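Local coordinates for hypothetical protein (Staphylococcus aureus subsp. aureus, PDB 1QYI) that is of unknown function but carries a HAD-hydrolase-like domain, so it probably belongs to the haloacid dehalogenase superfamily, whose members mostly hydrolyse phosphate esters, at residues T337-L342 with G367-V372; V222-L227 with L252-Y257. One frame throughout, in Å; residues are numbered along the deposited sequence.

How the interactions relate
Interactions 1 and 2 belong to one parallel-sheet domain of the HAD type, a worked example of how elements distant in sequence are brought together. Along the chain, interaction 2 is complete before interaction 1 begins, and their centres lie about 16 Å apart on the same side of the chain's centre. Interaction 2 joins helix 217-229 to the loop leading to edge strand 263-264; interaction 1 joins strand 337-341, beside the other edge strand, 361-363, to helix 369-373. The two helices meet directly: Arg370 NH2 lies 2.6 Å from Asp226 OD2 in a salt bridge, and Leu369 touches Leu227, tying the C-terminal helix to the rest of the domain.

Interaction 1: T337-L342 with G367-V372; sequences TFIGTL and GELRGV
Strand 337-341 and the first turn of helix 369-373 come nearest in the backbone at Ile339 and Val372, whose CA atoms are 8.2 Å apart, a gap spanned by side chains alone. Ile339, which is buried, supplies nearly all of the strand side of the contact. Its CG1 branch leaves roughly opposite the backbone N (chi1 158°) and continues almost fully extended (chi2 171°), carrying CD1 toward the helix. There CD1 and Val372 meet tip to tip: CG2 of Val372 approaches the Ile339 CD1 methyl to a modelled 3.4 Å, while Val372 CG1 stays farther from that same CD1 at 4.1 Å. The pattern is that of a Rossmann-like alpha/beta fold, in which a helix following a parallel strand turns back over one face of the sheet and covers it with aliphatic side chains. Here the chain leaves edge strand 361-363 and lays its helix over that strand and over its neighbour 337-341, so that Val372 also rests on Tyr361 and Ile363. Phe338, the preceding strand residue, packs against helix 325-334 on the other face of the sheet. Leu369, one helical turn before Val372, contributes from a different direction. Its side chain crosses that of Ile339 at about a right angle, and its CD1 reaches the same methyl, though the modelled separation is doubtful.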
# COMPACT_ATOMS: atom_id res chain seq x y z
N THR A 337 10.52 16.10 -18.75
CA THR A 337 9.34 16.94 -18.61
C THR A 337 8.37 16.25 -17.66
O THR A 337 8.13 15.04 -17.78
CB THR A 337 8.64 17.18 -19.96
OG1 THR A 337 9.41 18.10 -20.75
CG2 THR A 337 7.24 17.76 -19.75
N PHE A 338 7.83 17.00 -16.71
CA PHE A 338 6.90 16.43 -15.75
C PHE A 338 5.46 16.90 -15.95
O PHE A 338 5.20 18.09 -16.14
CB PHE A 338 7.33 16.76 -14.31
CG PHE A 338 6.39 16.22 -13.26
CD1 PHE A 338 6.35 14.85 -12.98
CD2 PHE A 338 5.49 17.07 -12.61
CE1 PHE A 338 5.44 14.33 -12.07
CE2 PHE A 338 4.57 16.57 -11.70
CZ PHE A 338 4.53 15.19 -11.42
N ILE A 339 4.53 15.96 -15.92
CA ILE A 339 3.13 16.27 -16.06
C ILE A 339 2.37 15.59 -14.94
O ILE A 339 2.28 14.36 -14.89
CB ILE A 339 2.58 15.88 -17.46
CG1 ILE A 339 1.05 15.71 -17.37
CG2 ILE A 339 3.28 14.66 -17.99
CD1 ILE A 339 0.36 15.53 -18.70
N GLY A 340 1.86 16.40 -14.01
CA GLY A 340 1.14 15.89 -12.85
C GLY A 340 -0.35 15.64 -13.04
O GLY A 340 -1.03 16.40 -13.74
N THR A 341 -0.84 14.58 -12.42
CA THR A 341 -2.26 14.23 -12.50
C THR A 341 -2.95 14.54 -11.19
O THR A 341 -2.32 14.49 -10.14
CB THR A 341 -2.46 12.75 -12.81
OG1 THR A 341 -1.47 12.31 -13.74
CG2 THR A 341 -3.83 12.54 -13.42
N LEU A 342 -4.23 14.87 -11.25
CA LEU A 342 -4.95 15.19 -10.02
C LEU A 342 -5.80 14.01 -9.53
O LEU A 342 -6.83 14.20 -8.90
CB LEU A 342 -5.82 16.43 -10.23
CG LEU A 342 -5.02 17.70 -10.48
CD1 LEU A 342 -5.97 18.88 -10.60
CD2 LEU A 342 -4.03 17.92 -9.33
N GLY A 367 -6.84 11.07 -18.94
CA GLY A 367 -7.48 11.38 -20.21
C GLY A 367 -7.04 12.69 -20.83
O GLY A 367 -6.78 12.77 -22.04
N GLU A 368 -6.95 13.72 -20.00
CA GLU A 368 -6.56 15.05 -20.43
C GLU A 368 -5.09 15.12 -20.83
O GLU A 368 -4.54 16.21 -21.00
CB GLU A 368 -6.84 16.06 -19.31
CG GLU A 368 -8.31 16.44 -19.19
CD GLU A 368 -8.59 17.40 -18.04
OE1 GLU A 368 -7.68 18.20 -17.70
OE2 GLU A 368 -9.72 17.37 -17.49
N LEU A 369 -4.46 13.97 -21.00
CA LEU A 369 -3.05 13.91 -21.37
C LEU A 369 -2.81 14.34 -22.82
O LEU A 369 -1.73 14.82 -23.16
CB LEU A 369 -2.50 12.50 -21.15
CG LEU A 369 -1.05 12.25 -21.57
CD1 LEU A 369 -0.12 13.13 -20.74
CD2 LEU A 369 -0.70 10.79 -21.37
N ARG A 370 -3.81 14.15 -23.68
CA ARG A 370 -3.67 14.54 -25.07
C ARG A 370 -3.49 16.05 -25.20
O ARG A 370 -2.72 16.52 -26.05
CB ARG A 370 -4.90 14.12 -25.88
CG ARG A 370 -4.93 12.68 -26.33
CD ARG A 370 -6.05 12.49 -27.33
NE ARG A 370 -6.15 11.14 -27.84
CZ ARG A 370 -6.50 10.09 -27.10
NH1 ARG A 370 -6.79 10.24 -25.82
NH2 ARG A 370 -6.56 8.88 -27.66
N GLY A 371 -4.19 16.80 -24.36
CA GLY A 371 -4.11 18.25 -24.39
C GLY A 371 -2.70 18.74 -24.22
O GLY A 371 -2.29 19.73 -24.83
N VAL A 372 -1.93 18.05 -23.38
CA VAL A 372 -0.55 18.42 -23.12
C VAL A 372 0.35 18.08 -24.29
O VAL A 372 1.27 18.84 -24.62
CB VAL A 372 -0.01 17.70 -21.89
CG1 VAL A 372 1.41 18.14 -21.62
CG2 VAL A 372 -0.91 17.99 -20.70

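Interaction 2: V222-L227 with L252-Y257; sequences VLLNDL and LGLLPY
Leu224 on helix 217-229 meets Tyr257 and Leu254 just beyond a Schellman motif, in which Gly253, at positive phi, ends helix 242-252. This helix and the loop after it form the connection of a beta-alpha-beta crossover between the parallel neighbours 233-237 and 263-264, and the contact fastens that loop to the helix preceding the first of those strands. The Leu224 side chain, read from its root, touches the loop almost at once. CB lies over one face of the Tyr257 ring in a CH-pi contact, 4.2 Å from the ring centroid and 22° off the normal. It is displaced toward the rim, and its nearest ring atom is Tyr257 CG, at 3.9 Å. Beyond CG the chain stays extended (chi2 178°), which sends CD1 onward across the base of the ring. That methyl sits 3.8 Å from Tyr257 CD2 and 4.0 Å from Tyr257 CB, then reaches the Leu254 methyl CD2 at 4.3 Å. The aromatic ring is presented by a short 3-10 turn, 255-257, closed by the bond from Tyr257 N to Leu254 O (2.9 Å), so the two loop residues that receive Leu224 are also linked to each other. Leu254 also packs on Val217, Val220 and Lys221 of helix 217-229. At the more exposed margin, Asn225 CB approaches Tyr257 CE1 obliquely at 4.2 Å, with the amide plane turned 65° from the ring.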
# COMPACT_ATOMS: atom_id res chain seq x y z
N VAL A 222 -7.17 3.05 -25.65
CA VAL A 222 -7.14 3.80 -26.91
C VAL A 222 -6.09 4.90 -26.82
O VAL A 222 -5.42 5.22 -27.80
CB VAL A 222 -8.51 4.46 -27.21
CG1 VAL A 222 -8.41 5.30 -28.48
CG2 VAL A 222 -9.59 3.40 -27.37
N LEU A 223 -5.95 5.48 -25.63
CA LEU A 223 -4.98 6.53 -25.38
C LEU A 223 -3.57 5.97 -25.49
O LEU A 223 -2.70 6.57 -26.12
CB LEU A 223 -5.19 7.13 -23.99
CG LEU A 223 -4.04 7.90 -23.32
CD1 LEU A 223 -3.67 9.14 -24.13
CD2 LEU A 223 -4.45 8.27 -21.89
N LEU A 224 -3.34 4.82 -24.87
CA LEU A 224 -2.03 4.18 -24.91
C LEU A 224 -1.68 3.77 -26.33
O LEU A 224 -0.55 3.94 -26.78
CB LEU A 224 -2.00 2.96 -23.99
CG LEU A 224 -2.19 3.26 -22.51
CD1 LEU A 224 -2.19 1.96 -21.72
CD2 LEU A 224 -1.08 4.19 -22.03
N ASN A 225 -2.67 3.22 -27.03
CA ASN A 225 -2.52 2.78 -28.41
C ASN A 225 -2.12 3.95 -29.31
O ASN A 225 -1.17 3.83 -30.09
CB ASN A 225 -3.83 2.15 -28.89
CG ASN A 225 -3.67 1.39 -30.19
OD1 ASN A 225 -2.79 0.53 -30.31
ND2 ASN A 225 -4.52 1.68 -31.15
N ASP A 226 -2.82 5.07 -29.21
CA ASP A 226 -2.49 6.23 -30.03
C ASP A 226 -1.13 6.77 -29.63
O ASP A 226 -0.37 7.24 -30.47
CB ASP A 226 -3.54 7.33 -29.90
CG ASP A 226 -4.94 6.86 -30.23
OD1 ASP A 226 -5.09 5.94 -31.07
OD2 ASP A 226 -5.89 7.44 -29.68
N LEU A 227 -0.83 6.73 -28.33
CA LEU A 227 0.45 7.21 -27.82
C LEU A 227 1.57 6.48 -28.56
O LEU A 227 2.56 7.10 -28.96
CB LEU A 227 0.56 6.94 -26.32
CG LEU A 227 0.50 8.11 -25.33
CD1 LEU A 227 -0.47 9.18 -25.79
CD2 LEU A 227 0.11 7.56 -23.97
N LEU A 252 -6.26 -6.60 -16.38
CA LEU A 252 -6.98 -5.48 -16.99
C LEU A 252 -6.78 -5.32 -18.49
O LEU A 252 -7.60 -4.68 -19.15
CB LEU A 252 -6.59 -4.18 -16.29
CG LEU A 252 -6.97 -4.10 -14.81
CD1 LEU A 252 -6.24 -2.94 -14.16
CD2 LEU A 252 -8.48 -3.95 -14.68
N GLY A 253 -5.70 -5.89 -19.02
CA GLY A 253 -5.43 -5.77 -20.44
C GLY A 253 -4.59 -4.56 -20.80
O GLY A 253 -4.64 -4.07 -21.92
N LEU A 254 -3.80 -4.07 -19.85
CA LEU A 254 -2.96 -2.91 -20.11
C LEU A 254 -1.52 -3.34 -20.35
O LEU A 254 -0.78 -2.67 -21.07
CB LEU A 254 -3.02 -1.94 -18.92
CG LEU A 254 -4.42 -1.44 -18.54
CD1 LEU A 254 -4.33 -0.64 -17.25
CD2 LEU A 254 -5.00 -0.60 -19.66
N LEU A 255 -1.14 -4.45 -19.75
CA LEU A 255 0.22 -4.97 -19.88
C LEU A 255 0.75 -4.99 -21.31
O LEU A 255 1.89 -4.62 -21.55
CB LEU A 255 0.29 -6.38 -19.28
CG LEU A 255 1.70 -6.84 -18.93
CD1 LEU A 255 2.30 -5.88 -17.90
CD2 LEU A 255 1.65 -8.25 -18.39
N PRO A 256 -0.06 -5.43 -22.28
CA PRO A 256 0.39 -5.47 -23.68
C PRO A 256 0.95 -4.15 -24.24
O PRO A 256 1.63 -4.15 -25.27
CB PRO A 256 -0.86 -5.94 -24.43
CG PRO A 256 -1.47 -6.90 -23.44
CD PRO A 256 -1.36 -6.12 -22.13
N TYR A 257 0.68 -3.04 -23.55
CA TYR A 257 1.16 -1.71 -23.97
C TYR A 257 2.45 -1.31 -23.27
O TYR A 257 2.93 -0.19 -23.44
CB TYR A 257 0.10 -0.65 -23.66
CG TYR A 257 -1.21 -0.89 -24.36
CD1 TYR A 257 -1.35 -0.68 -25.73
CD2 TYR A 257 -2.31 -1.35 -23.64
CE1 TYR A 257 -2.56 -0.92 -26.38
CE2 TYR A 257 -3.52 -1.59 -24.27
CZ TYR A 257 -3.64 -1.38 -25.63
OH TYR A 257 -4.85 -1.64 -26.24